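Local coordinates for protein SPI-1 type 3 secretion system pilotin (Salmonella typhimurium, PDB 6XFJ) that acts as the pilot protein required for proper outer-membrane localization of the secretin InvG, and takes part in building the type III secretion injectisome, at residues Y23-T26 against K27-L31; L50-E53 against F54-L58; L58-P61 against G62-N65; K64-S67 against I68-L72; A74-E77 against R78-L82. All blocks are in the same frame, centred on the assembly; numbering follows the deposited sequence.

Interaction 1: Y23-T26 against K27-L31; sequences YKQT and KEQAL. With CD (cadmium ion), chain O.
The side chain of Q25 crosses that of E28 one helical turn on, and the two oxygens that approach each other are held by one cadmium ion. Q25 OE1 binds the metal at 2.3 Å, and E28 OE1 binds it at 2.3 Å as well. The amide and carboxylate planes are turned 71° apart. Q25 reaches the metal because its chain folds back at chi2 (-60°), while E28 runs extended beyond CG. Four waters complete the six ligands seen around the ion. One of them donates to both Y23 O and E28 OE2, so it links the residue before the helix to the carboxylate. Another accepts from Q25 NE2, which helps fix the rotation of the amide. The i, i+3 spacing of Q25 and E28 makes this a two-residue metal site on a helix. The cadmium probably also offsets the negative charge of E28.

Next to the site the backbone winds into helix 25-36. K24 stands at the N-cap position, and its carbonyl starts the ladder, with E28 N bonded to K24 O at 3.1 Å. Q29 N and A30 N follow, bonded to Q25 O and T26 O. Q29 NE2 donates to L66 O and K64 O of the second subunit. T26 packs on F19 of helix 8-22 and on I68 of helix 68-80, so this first turn lies between those two helices.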
loop_
_atom_site.group_PDB
_atom_site.type_symbol
_atom_site.label_atom_id
_atom_site.label_comp_id
_atom_site.label_asym_id
_atom_site.label_seq_id
_atom_site.Cartn_x
_atom_site.Cartn_y
_atom_site.Cartn_z
ATOM N N TYR B 23 -1.606 -10.837 -4.666
ATOM C CA TYR B 23 -1.458 -10.891 -3.202
ATOM C C TYR B 23 -2.640 -10.305 -2.454
ATOM O O TYR B 23 -2.902 -10.622 -1.307
ATOM C CB TYR B 23 -0.149 -10.321 -2.716
ATOM C CG TYR B 23 1.060 -11.163 -2.999
ATOM C CD1 TYR B 23 1.624 -11.258 -4.231
ATOM C CD2 TYR B 23 1.600 -11.899 -1.978
ATOM C CE1 TYR B 23 2.748 -12.031 -4.471
ATOM C CE2 TYR B 23 2.712 -12.693 -2.199
ATOM C CZ TYR B 23 3.295 -12.757 -3.442
ATOM O OH TYR B 23 4.438 -13.512 -3.692
ATOM N N LYS B 24 -3.276 -9.296 -3.053
ATOM C CA LYS B 24 -4.404 -8.553 -2.420
ATOM C C LYS B 24 -3.966 -7.945 -1.081
ATOM O O LYS B 24 -4.721 -7.984 -0.104
ATOM C CB LYS B 24 -5.666 -9.412 -2.342
ATOM C CG LYS B 24 -6.158 -9.797 -3.740
ATOM C CD LYS B 24 -7.516 -10.396 -3.778
ATOM C CE LYS B 24 -7.914 -10.825 -5.167
ATOM N NZ LYS B 24 -9.345 -11.205 -5.203
ATOM N N GLN B 25 -2.770 -7.358 -1.053
ATOM C CA GLN B 25 -2.220 -6.816 0.199
ATOM C C GLN B 25 -3.101 -5.699 0.769
ATOM O O GLN B 25 -3.237 -5.620 1.998
ATOM C CB GLN B 25 -0.787 -6.339 0.038
ATOM C CG GLN B 25 0.219 -7.383 -0.250
ATOM C CD GLN B 25 0.291 -8.420 0.850
ATOM O OE1 GLN B 25 -0.130 -9.544 0.658
ATOM N NE2 GLN B 25 0.837 -8.028 1.963
ATOM N N THR B 26 -3.598 -4.772 -0.057
ATOM C CA THR B 26 -4.385 -3.639 0.465
ATOM C C THR B 26 -5.636 -4.141 1.207
ATOM O O THR B 26 -5.900 -3.700 2.307
ATOM C CB THR B 26 -4.674 -2.656 -0.669
ATOM O OG1 THR B 26 -3.391 -2.119 -1.008
ATOM C CG2 THR B 26 -5.610 -1.530 -0.279
ATOM N N LYS B 27 -6.399 -5.033 0.585
ATOM C CA LYS B 27 -7.592 -5.545 1.247
ATOM C C LYS B 27 -7.250 -6.310 2.525
ATOM O O LYS B 27 -7.953 -6.202 3.476
ATOM C CB LYS B 27 -8.365 -6.399 0.248
ATOM C CG LYS B 27 -9.062 -5.547 -0.820
ATOM C CD LYS B 27 -9.776 -6.373 -1.853
ATOM C CE LYS B 27 -10.612 -5.476 -2.750
ATOM N NZ LYS B 27 -11.138 -6.215 -3.923
ATOM N N GLU B 28 -6.156 -7.053 2.491
ATOM C CA GLU B 28 -5.759 -7.816 3.686
ATOM C C GLU B 28 -5.422 -6.852 4.824
ATOM O O GLU B 28 -5.851 -7.052 5.976
ATOM C CB GLU B 28 -4.503 -8.644 3.377
ATOM C CG GLU B 28 -4.682 -9.915 2.580
ATOM C CD GLU B 28 -3.349 -10.668 2.442
ATOM O OE1 GLU B 28 -2.261 -10.206 2.981
ATOM O OE2 GLU B 28 -3.403 -11.755 1.816
ATOM N N GLN B 29 -4.715 -5.771 4.489
ATOM C CA GLN B 29 -4.277 -4.774 5.485
ATOM C C GLN B 29 -5.494 -4.048 6.065
ATOM O O GLN B 29 -5.564 -3.808 7.280
ATOM C CB GLN B 29 -3.357 -3.778 4.804
ATOM C CG GLN B 29 -1.957 -4.344 4.601
ATOM C CD GLN B 29 -1.078 -3.443 3.772
ATOM O OE1 GLN B 29 -1.425 -2.294 3.541
ATOM N NE2 GLN B 29 0.074 -3.910 3.313
ATOM N N ALA B 30 -6.413 -3.625 5.218
ATOM C CA ALA B 30 -7.628 -2.951 5.677
ATOM C C ALA B 30 -8.409 -3.850 6.615
ATOM O O ALA B 30 -8.851 -3.388 7.683
ATOM C CB ALA B 30 -8.470 -2.520 4.500
ATOM N N LEU B 31 -8.582 -5.118 6.252
ATOM C CA LEU B 31 -9.320 -6.054 7.131
ATOM C C LEU B 31 -8.582 -6.150 8.474
ATOM O O LEU B 31 -9.258 -6.119 9.537
ATOM C CB LEU B 31 -9.460 -7.410 6.444
ATOM C CG LEU B 31 -10.256 -8.413 7.253
ATOM C CD1 LEU B 31 -11.662 -7.952 7.523
ATOM C CD2 LEU B 31 -10.310 -9.745 6.539
HETATM CD CD CD O . -0.521 -11.364 2.058
HETATM O O HOH W 1 -1.303 -12.204 0.265
HETATM O O HOH W 2 0.535 -10.408 3.774
HETATM O O HOH W 3 -1.429 -0.768 1.062
HETATM O O HOH W 4 -1.074 -13.500 3.369
HETATM O O HOH W 5 1.469 -12.452 1.613
#

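Interaction 2: L50-E53 against F54-L58; sequences LMTE and FKKVL
E53 and K56 meet as a salt bridge along the helix. The K56 chain leaves the backbone with its CB near E53 O, and CG lies 3.5 Å from T52 O. It then bends at chi3 (-76°), which turns CE back toward the E53 carboxylate. CE comes to 3.3 Å from E53 OE2. At the tip, NZ donates to E53 OE2 at 3.0 Å, on the syn side and 29° out of the carboxylate plane. A second bond from NZ to E53 OE1 is weak. E53 bends at chi2 (-52°), which brings its carboxylate round to meet NZ.

The setting is the C-terminal half of helix 44-59 in this all-helical C-terminal part of the pilotin. Regular i, i+4 backbone bonds run through it, from F54 N to L50 O through V57 N to E53 O.

On another side of the helix, M51 and F54 lie side by side and point the same way. M51 SD is 5.2 Å from the centroid of the F54 ring, a Met-aromatic contact made obliquely. M51 CE touches F54 CD2 at 4.0 Å. L58 CD1 lies over one face of the same ring, 3.8 Å above its plane and offset toward the rim. F54 also packs on I68 and T71 of helix 68-80, and on I18 of the second subunit. M51 rests on S15 of that subunit. A water accepts from K55 NZ and makes a weak hydrogen bond with T52 OG1, whose stronger partner is E48 O.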
loop_
_atom_site.group_PDB
_atom_site.type_symbol
_atom_site.label_atom_id
_atom_site.label_comp_id
_atom_site.label_asym_id
_atom_site.label_seq_id
_atom_site.Cartn_x
_atom_site.Cartn_y
_atom_site.Cartn_z
ATOM N N LEU B 50 -13.468 8.608 10.832
ATOM C CA LEU B 50 -12.230 7.967 10.372
ATOM C C LEU B 50 -12.024 8.152 8.867
ATOM O O LEU B 50 -10.910 8.435 8.461
ATOM C CB LEU B 50 -12.286 6.484 10.734
ATOM C CG LEU B 50 -11.039 5.728 10.325
ATOM C CD1 LEU B 50 -9.897 6.094 11.222
ATOM C CD2 LEU B 50 -11.357 4.237 10.425
ATOM N N MET B 51 -13.070 7.936 8.065
ATOM C CA MET B 51 -12.955 8.085 6.603
ATOM C C MET B 51 -12.582 9.555 6.254
ATOM O O MET B 51 -11.756 9.778 5.357
ATOM C CB MET B 51 -14.225 7.650 5.864
ATOM C CG MET B 51 -14.460 6.167 5.906
ATOM S SD MET B 51 -13.111 5.188 5.179
ATOM C CE MET B 51 -12.123 4.799 6.636
ATOM N N THR B 52 -13.135 10.564 6.931
ATOM C CA THR B 52 -12.708 11.970 6.699
ATOM C C THR B 52 -11.212 12.114 7.012
ATOM O O THR B 52 -10.464 12.710 6.159
ATOM C CB THR B 52 -13.505 12.920 7.590
ATOM O OG1 THR B 52 -14.860 12.772 7.165
ATOM C CG2 THR B 52 -13.053 14.359 7.493
ATOM N N GLU B 53 -10.751 11.583 8.160
ATOM C CA GLU B 53 -9.325 11.771 8.531
ATOM C C GLU B 53 -8.465 10.993 7.540
ATOM O O GLU B 53 -7.398 11.465 7.175
ATOM C CB GLU B 53 -9.029 11.342 9.960
ATOM C CG GLU B 53 -9.453 12.238 11.067
ATOM C CD GLU B 53 -8.997 13.673 10.920
ATOM O OE1 GLU B 53 -7.791 13.939 10.733
ATOM O OE2 GLU B 53 -9.849 14.519 11.010
ATOM N N PHE B 54 -8.920 9.807 7.115
ATOM C CA PHE B 54 -8.187 8.973 6.149
ATOM C C PHE B 54 -8.007 9.676 4.796
ATOM O O PHE B 54 -6.914 9.708 4.239
ATOM C CB PHE B 54 -8.982 7.674 6.031
ATOM C CG PHE B 54 -8.422 6.648 5.066
ATOM C CD1 PHE B 54 -7.122 6.121 5.153
ATOM C CD2 PHE B 54 -9.274 6.110 4.134
ATOM C CE1 PHE B 54 -6.718 5.112 4.293
ATOM C CE2 PHE B 54 -8.868 5.106 3.284
ATOM C CZ PHE B 54 -7.599 4.590 3.394
ATOM N N LYS B 55 -9.097 10.294 4.328
ATOM C CA LYS B 55 -9.046 11.040 3.052
ATOM C C LYS B 55 -8.097 12.238 3.209
ATOM O O LYS B 55 -7.395 12.571 2.231
ATOM C CB LYS B 55 -10.471 11.433 2.669
ATOM C CG LYS B 55 -11.275 10.260 2.155
ATOM C CD LYS B 55 -12.696 10.724 1.946
ATOM C CE LYS B 55 -13.681 9.627 1.667
ATOM N NZ LYS B 55 -15.057 10.177 1.659
ATOM N N LYS B 56 -8.041 12.852 4.378
ATOM C CA LYS B 56 -7.051 13.939 4.565
ATOM C C LYS B 56 -5.626 13.387 4.575
ATOM O O LYS B 56 -4.723 13.999 3.992
ATOM C CB LYS B 56 -7.322 14.706 5.838
ATOM C CG LYS B 56 -8.563 15.584 5.766
ATOM C CD LYS B 56 -8.642 16.569 6.877
ATOM C CE LYS B 56 -9.058 15.915 8.141
ATOM N NZ LYS B 56 -8.903 16.840 9.293
ATOM N N VAL B 57 -5.402 12.268 5.262
ATOM C CA VAL B 57 -4.044 11.697 5.318
ATOM C C VAL B 57 -3.576 11.407 3.892
ATOM O O VAL B 57 -2.416 11.665 3.548
ATOM C CB VAL B 57 -4.045 10.403 6.155
ATOM C CG1 VAL B 57 -2.776 9.588 5.957
ATOM C CG2 VAL B 57 -4.276 10.700 7.629
ATOM N N LEU B 58 -4.444 10.868 3.079
ATOM C CA LEU B 58 -4.024 10.442 1.738
ATOM C C LEU B 58 -3.711 11.632 0.830
ATOM O O LEU B 58 -3.076 11.426 -0.198
ATOM C CB LEU B 58 -5.064 9.529 1.127
ATOM C CG LEU B 58 -5.232 8.183 1.830
ATOM C CD1 LEU B 58 -6.333 7.430 1.098
ATOM C CD2 LEU B 58 -3.934 7.358 1.892
HETATM O O HOH W 6 -15.658 11.711 3.993
#

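Interaction 3: L58-P61 against G62-N65; sequences LLEP and GSKN
E60 leaves helical geometry with psi at 128°, and P61 to S63 then return to a tight turn. This swing brings E60 O to the S63 N-H. S63 N donates to E60 O at 3.0 Å. The donor stands above the carbonyl plane, 57° out of it. The next bond repeats the pattern, with K64 N donating to P61 O at 3.1 Å from well above that carbonyl plane. Both are i, i+3 bonds.

Together they form a short 3-10 turn in the loop that follows helix 44-59 and leads to helix 68-80. The pyrrolidine ring of P61 sits at its start. Its nitrogen carries no hydrogen, and P61 CB lies 3.4 Å from G62 N.

K64 folds its aliphatic chain over the P61 carbonyl. Its CG sits between the backbone N and the carbonyl carbon (chi1 65°), which puts it 3.2 Å from P61 O. CD also stays close, at 3.6 Å from P61 O. The bend at chi4 turns NZ back the same way, to 3.7 Å from P61 O.

E60 is extended beyond CG, and its carboxylate runs along the S63 side of the turn. E60 OE1 is 4.0 Å from S63 OG. The strong partner of the E60 carboxylate is R78 of helix 68-80, in a salt bridge between E60 OE1 and R78 NH2. N65 packs on Y69 of the second subunit.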
loop_
_atom_site.group_PDB
_atom_site.type_symbol
_atom_site.label_atom_id
_atom_site.label_comp_id
_atom_site.label_asym_id
_atom_site.label_seq_id
_atom_site.Cartn_x
_atom_site.Cartn_y
_atom_site.Cartn_z
ATOM N N LEU B 58 -4.444 10.868 3.079
ATOM C CA LEU B 58 -4.024 10.442 1.738
ATOM C C LEU B 58 -3.711 11.632 0.830
ATOM O O LEU B 58 -3.076 11.426 -0.198
ATOM C CB LEU B 58 -5.064 9.529 1.127
ATOM C CG LEU B 58 -5.232 8.183 1.830
ATOM C CD1 LEU B 58 -6.333 7.430 1.098
ATOM C CD2 LEU B 58 -3.934 7.358 1.892
ATOM N N LEU B 59 -4.086 12.844 1.209
ATOM C CA LEU B 59 -3.770 14.061 0.413
ATOM C C LEU B 59 -2.353 14.533 0.728
ATOM O O LEU B 59 -1.799 15.349 -0.020
ATOM C CB LEU B 59 -4.776 15.166 0.733
ATOM C CG LEU B 59 -6.105 15.031 0.013
ATOM C CD1 LEU B 59 -7.122 16.024 0.586
ATOM C CD2 LEU B 59 -5.943 15.305 -1.460
ATOM N N GLU B 60 -1.771 14.103 1.836
ATOM C CA GLU B 60 -0.494 14.643 2.316
ATOM C C GLU B 60 0.667 14.051 1.541
ATOM O O GLU B 60 0.795 12.842 1.510
ATOM C CB GLU B 60 -0.396 14.483 3.807
ATOM C CG GLU B 60 -1.560 15.172 4.445
ATOM C CD GLU B 60 -1.550 15.131 5.945
ATOM O OE1 GLU B 60 -0.790 14.297 6.455
ATOM O OE2 GLU B 60 -2.319 15.926 6.574
ATOM N N PRO B 61 1.581 14.871 0.988
ATOM C CA PRO B 61 2.741 14.272 0.345
ATOM C C PRO B 61 3.577 13.461 1.359
ATOM O O PRO B 61 4.177 12.492 0.932
ATOM C CB PRO B 61 3.479 15.443 -0.288
ATOM C CG PRO B 61 2.855 16.662 0.273
ATOM C CD PRO B 61 1.519 16.326 0.855
ATOM N N GLY B 62 3.596 13.813 2.648
ATOM C CA GLY B 62 4.342 13.049 3.678
ATOM C C GLY B 62 3.826 11.625 3.826
ATOM O O GLY B 62 4.565 10.750 4.293
ATOM N N SER B 63 2.593 11.361 3.425
ATOM C CA SER B 63 1.939 10.058 3.522
ATOM C C SER B 63 1.982 9.324 2.195
ATOM O O SER B 63 1.462 8.226 2.138
ATOM C CB SER B 63 0.551 10.187 4.042
ATOM O OG SER B 63 0.623 10.684 5.360
ATOM N N LYS B 64 2.616 9.841 1.169
ATOM C CA LYS B 64 2.350 9.322 -0.188
ATOM C C LYS B 64 2.841 7.868 -0.303
ATOM O O LYS B 64 2.348 7.207 -1.190
ATOM C CB LYS B 64 3.006 10.178 -1.248
ATOM C CG LYS B 64 4.507 10.180 -1.202
ATOM C CD LYS B 64 5.075 11.079 -2.265
ATOM C CE LYS B 64 6.577 11.025 -2.328
ATOM N NZ LYS B 64 7.170 11.699 -1.146
ATOM N N ASN B 65 3.906 7.517 0.399
ATOM C CA ASN B 65 4.478 6.148 0.229
ATOM C C ASN B 65 4.049 5.157 1.318
ATOM O O ASN B 65 4.591 4.067 1.362
ATOM C CB ASN B 65 5.993 6.274 0.152
ATOM C CG ASN B 65 6.422 6.864 -1.172
ATOM O OD1 ASN B 65 5.725 6.689 -2.189
ATOM N ND2 ASN B 65 7.540 7.536 -1.134
#

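Interaction 4: K64-S67 against I68-L72; sequences KNLS and IYQTL
S67 and I68 mark the step from loop into helix 68-80, and the first helical side chains pack back against that step. I68 turns mostly away from the loop; it packs on Q29 of helix 25-36. Y69 touches the cap through its CB, 3.7 Å from S67 OG, while its ring leads off and Y69 OH bonds to E36.

Q70 carries the main exchange. Q70 N donates to S67 OG at 3.0 Å, an almost straight bond of 167°. In return S67 N donates to Q70 OE1 at 2.8 Å, from above the amide plane of Q70. The two reciprocal bonds are a capping box, with S67 as the N-cap. The S67 hydroxyl can face Q70 because OG lies between its backbone N and carbonyl carbon (chi1 72°). Q70 also crosses L66 at about a right angle, and Q70 OE1 lies 3.5 Å from L66 CD2.

T71 closes the first turn twice over. T71 N donates to S67 O at 2.9 Å, and T71 OG1 donates to the same oxygen at 2.9 Å. Its methyl CG2 packs on L66 CB at 3.6 Å.

S67 OG also bonds to N65 O of the second subunit, and Q70 OE1 to Q70 NE2 of that subunit. The cap thus gives the Q70 N-H at the helix start, and the N-H of the cap residue, side-chain acceptors, and it does so with side chains that also bridge the dimer interface.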
loop_
_atom_site.group_PDB
_atom_site.type_symbol
_atom_site.label_atom_id
_atom_site.label_comp_id
_atom_site.label_asym_id
_atom_site.label_seq_id
_atom_site.Cartn_x
_atom_site.Cartn_y
_atom_site.Cartn_z
ATOM N N LYS B 64 2.616 9.841 1.169
ATOM C CA LYS B 64 2.350 9.322 -0.188
ATOM C C LYS B 64 2.841 7.868 -0.303
ATOM O O LYS B 64 2.348 7.207 -1.190
ATOM C CB LYS B 64 3.006 10.178 -1.248
ATOM C CG LYS B 64 4.507 10.180 -1.202
ATOM C CD LYS B 64 5.075 11.079 -2.265
ATOM C CE LYS B 64 6.577 11.025 -2.328
ATOM N NZ LYS B 64 7.170 11.699 -1.146
ATOM N N ASN B 65 3.906 7.517 0.399
ATOM C CA ASN B 65 4.478 6.148 0.229
ATOM C C ASN B 65 4.049 5.157 1.318
ATOM O O ASN B 65 4.591 4.067 1.362
ATOM C CB ASN B 65 5.993 6.274 0.152
ATOM C CG ASN B 65 6.422 6.864 -1.172
ATOM O OD1 ASN B 65 5.725 6.689 -2.189
ATOM N ND2 ASN B 65 7.540 7.536 -1.134
ATOM N N LEU B 66 3.053 5.498 2.104
ATOM C CA LEU B 66 2.569 4.665 3.209
ATOM C C LEU B 66 1.474 3.741 2.759
ATOM O O LEU B 66 0.825 3.900 1.736
ATOM C CB LEU B 66 2.036 5.557 4.314
ATOM C CG LEU B 66 3.053 6.473 4.943
ATOM C CD1 LEU B 66 2.385 7.178 6.092
ATOM C CD2 LEU B 66 4.333 5.784 5.337
ATOM N N SER B 67 1.386 2.607 3.478
ATOM C CA SER B 67 0.381 1.580 3.159
ATOM C C SER B 67 -1.007 1.965 3.601
ATOM O O SER B 67 -1.179 2.882 4.434
ATOM C CB SER B 67 0.781 0.269 3.783
ATOM O OG SER B 67 0.599 0.334 5.181
ATOM N N ILE B 68 -2.043 1.241 3.153
ATOM C CA ILE B 68 -3.402 1.463 3.708
ATOM C C ILE B 68 -3.378 1.204 5.205
ATOM O O ILE B 68 -4.080 1.882 5.924
ATOM C CB ILE B 68 -4.471 0.706 2.944
ATOM C CG1 ILE B 68 -5.831 1.333 3.241
ATOM C CG2 ILE B 68 -4.391 -0.815 3.270
ATOM C CD1 ILE B 68 -6.926 0.745 2.430
ATOM N N TYR B 69 -2.647 0.178 5.691
ATOM C CA TYR B 69 -2.657 -0.077 7.134
ATOM C C TYR B 69 -2.131 1.173 7.856
ATOM O O TYR B 69 -2.687 1.614 8.847
ATOM C CB TYR B 69 -1.823 -1.331 7.463
ATOM C CG TYR B 69 -1.873 -1.634 8.935
ATOM C CD1 TYR B 69 -2.903 -2.382 9.504
ATOM C CD2 TYR B 69 -0.913 -1.122 9.782
ATOM C CE1 TYR B 69 -3.023 -2.558 10.860
ATOM C CE2 TYR B 69 -1.002 -1.361 11.156
ATOM C CZ TYR B 69 -2.058 -2.074 11.704
ATOM O OH TYR B 69 -2.118 -2.305 13.045
ATOM N N GLN B 70 -0.990 1.656 7.400
ATOM C CA GLN B 70 -0.283 2.785 8.064
ATOM C C GLN B 70 -1.146 4.061 7.994
ATOM O O GLN B 70 -1.174 4.800 8.950
ATOM C CB GLN B 70 1.034 3.054 7.366
ATOM C CG GLN B 70 2.024 1.911 7.614
ATOM C CD GLN B 70 3.107 1.751 6.582
ATOM O OE1 GLN B 70 3.218 2.524 5.644
ATOM N NE2 GLN B 70 3.918 0.677 6.698
ATOM N N THR B 71 -1.861 4.244 6.886
ATOM C CA THR B 71 -2.680 5.474 6.764
ATOM C C THR B 71 -3.994 5.365 7.507
ATOM O O THR B 71 -4.446 6.374 8.055
ATOM C CB THR B 71 -2.828 5.851 5.312
ATOM O OG1 THR B 71 -3.360 4.787 4.566
ATOM C CG2 THR B 71 -1.499 6.296 4.735
ATOM N N LEU B 72 -4.632 4.216 7.568
ATOM C CA LEU B 72 -5.787 4.011 8.481
ATOM C C LEU B 72 -5.358 4.262 9.927
ATOM O O LEU B 72 -6.058 4.874 10.696
ATOM C CB LEU B 72 -6.408 2.633 8.285
ATOM C CG LEU B 72 -7.217 2.420 7.018
ATOM C CD1 LEU B 72 -7.495 0.972 6.769
ATOM C CD2 LEU B 72 -8.542 3.212 7.075
#

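Interaction 5: A74-E77 against R78-L82; sequences AAHE and RLQAL
A74 O accepts the R78 backbone N-H at 2.9 Å, the shortest of the i, i+4 bonds here. It belongs to the last turns of helix 68-80, which ends near the C-terminus of the chain. L79 N to A75 O and Q80 N to H76 O continue the ladder. The bond from A81 N to E77 O is weak, with an angle of only 129°.

The side chain of R78 starts across the same carbonyl, with R78 CG 3.2 Å from A74 O. It is extended from CG to NE, runs back alongside the helix, toward its N-terminal end, and reaches E60 with its guanidinium. L79 and R78 also pack on E53 of helix 44-59, while A75 rests on L50.

H76 and Q80 meet on another side. The H76 ring swings out with CG anti to the backbone N (chi1 168°), and Q80 crosses over one of its faces. Q80 CG is 4.2 Å from the ring centroid, a CH-pi contact. Ring and amide planes are 37° apart. H76 ND1 is hydrogen-bonded to Y40 OH, and the ring meets H37 edge-to-face; these two partners help fix its rotation. A water lies in plane at the ring edge, 2.8 Å from H76 NE2, and donates to Q80 OE1 at 3.1 Å.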
loop_
_atom_site.group_PDB
_atom_site.type_symbol
_atom_site.label_atom_id
_atom_site.label_comp_id
_atom_site.label_asym_id
_atom_site.label_seq_id
_atom_site.Cartn_x
_atom_site.Cartn_y
_atom_site.Cartn_z
ATOM N N ALA B 74 -2.787 6.000 11.051
ATOM C CA ALA B 74 -2.571 7.461 11.201
ATOM C C ALA B 74 -3.896 8.219 11.366
ATOM O O ALA B 74 -3.975 9.085 12.243
ATOM C CB ALA B 74 -1.781 8.008 10.055
ATOM N N ALA B 75 -4.896 7.860 10.591
ATOM C CA ALA B 75 -6.220 8.510 10.682
ATOM C C ALA B 75 -6.826 8.268 12.069
ATOM O O ALA B 75 -7.288 9.227 12.703
ATOM C CB ALA B 75 -7.088 7.999 9.575
ATOM N N HIS B 76 -6.692 7.030 12.545
ATOM C CA HIS B 76 -7.211 6.673 13.866
ATOM C C HIS B 76 -6.490 7.508 14.915
ATOM O O HIS B 76 -7.134 7.999 15.851
ATOM C CB HIS B 76 -7.004 5.188 14.040
ATOM C CG HIS B 76 -7.207 4.699 15.413
ATOM N ND1 HIS B 76 -8.440 4.615 15.996
ATOM C CD2 HIS B 76 -6.302 4.190 16.295
ATOM C CE1 HIS B 76 -8.304 4.083 17.212
ATOM N NE2 HIS B 76 -6.992 3.848 17.428
ATOM N N GLU B 77 -5.184 7.561 14.850
ATOM C CA GLU B 77 -4.392 8.293 15.860
ATOM C C GLU B 77 -4.687 9.775 15.826
ATOM O O GLU B 77 -4.709 10.410 16.870
ATOM C CB GLU B 77 -2.904 8.012 15.653
ATOM C CG GLU B 77 -2.493 6.598 16.004
ATOM C CD GLU B 77 -1.018 6.249 15.894
ATOM O OE1 GLU B 77 -0.228 7.099 16.049
ATOM O OE2 GLU B 77 -0.712 5.070 15.754
ATOM N N ARG B 78 -4.914 10.318 14.635
ATOM C CA ARG B 78 -5.272 11.737 14.554
ATOM C C ARG B 78 -6.633 11.954 15.271
ATOM O O ARG B 78 -6.804 12.985 15.970
ATOM C CB ARG B 78 -5.327 12.254 13.114
ATOM C CG ARG B 78 -3.962 12.322 12.451
ATOM C CD ARG B 78 -4.055 12.798 11.010
ATOM N NE ARG B 78 -2.752 12.829 10.372
ATOM C CZ ARG B 78 -2.486 13.425 9.216
ATOM N NH1 ARG B 78 -3.452 14.052 8.564
ATOM N NH2 ARG B 78 -1.266 13.349 8.713
ATOM N N LEU B 79 -7.597 11.050 15.097
ATOM C CA LEU B 79 -8.880 11.131 15.823
ATOM C C LEU B 79 -8.609 11.082 17.322
ATOM O O LEU B 79 -9.261 11.832 18.045
ATOM C CB LEU B 79 -9.801 9.980 15.443
ATOM C CG LEU B 79 -10.466 10.106 14.085
ATOM C CD1 LEU B 79 -11.504 9.009 13.899
ATOM C CD2 LEU B 79 -11.126 11.468 13.952
ATOM N N GLN B 80 -7.753 10.163 17.778
ATOM C CA GLN B 80 -7.522 10.024 19.223
ATOM C C GLN B 80 -6.857 11.275 19.791
ATOM O O GLN B 80 -7.047 11.525 20.995
ATOM C CB GLN B 80 -6.670 8.785 19.475
ATOM C CG GLN B 80 -7.402 7.481 19.208
ATOM C CD GLN B 80 -6.778 6.294 19.889
ATOM O OE1 GLN B 80 -7.464 5.436 20.442
ATOM N NE2 GLN B 80 -5.464 6.251 19.872
ATOM N N ALA B 81 -6.060 12.001 19.007
ATOM C CA ALA B 81 -5.192 13.089 19.512
ATOM C C ALA B 81 -5.963 14.393 19.533
ATOM O O ALA B 81 -5.366 15.388 20.003
ATOM C CB ALA B 81 -3.946 13.257 18.691
ATOM N N LEU B 82 -7.222 14.410 19.072
ATOM C CA LEU B 82 -8.052 15.643 19.085
ATOM C C LEU B 82 -8.405 16.021 20.529
ATOM O O LEU B 82 -8.752 17.228 20.720
ATOM C CB LEU B 82 -9.305 15.433 18.223
ATOM C CG LEU B 82 -9.092 15.644 16.726
ATOM C CD1 LEU B 82 -10.205 14.983 15.924
ATOM C CD2 LEU B 82 -8.987 17.137 16.388
HETATM O O HOH W 7 -6.504 2.525 19.808
#

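In the fold
All five contacts are local; interaction 1 touches interaction 4 alone, through Q29 and T26 against S67, I68 and Y69. Interaction 4 is the most central; interactions 3 and 5 lie at the surface. Interactions 2 and 3 share L58, and interactions 3 and 4 share K64 and N65, so 50-72 forms one run. Helix 68-80 carries interactions 4 and 5, which pack on interaction 2 through T71 and L79. The E60-R78 salt bridge ties interaction 3 to interaction 5. Interactions 1 to 4 touch the second subunit; interaction 5 does not. Metal binding marks interaction 1, apolar packing and a salt bridge interaction 2, 3-10 backbone bonds interaction 3, capping interaction 4 and a CH-pi contact interaction 5.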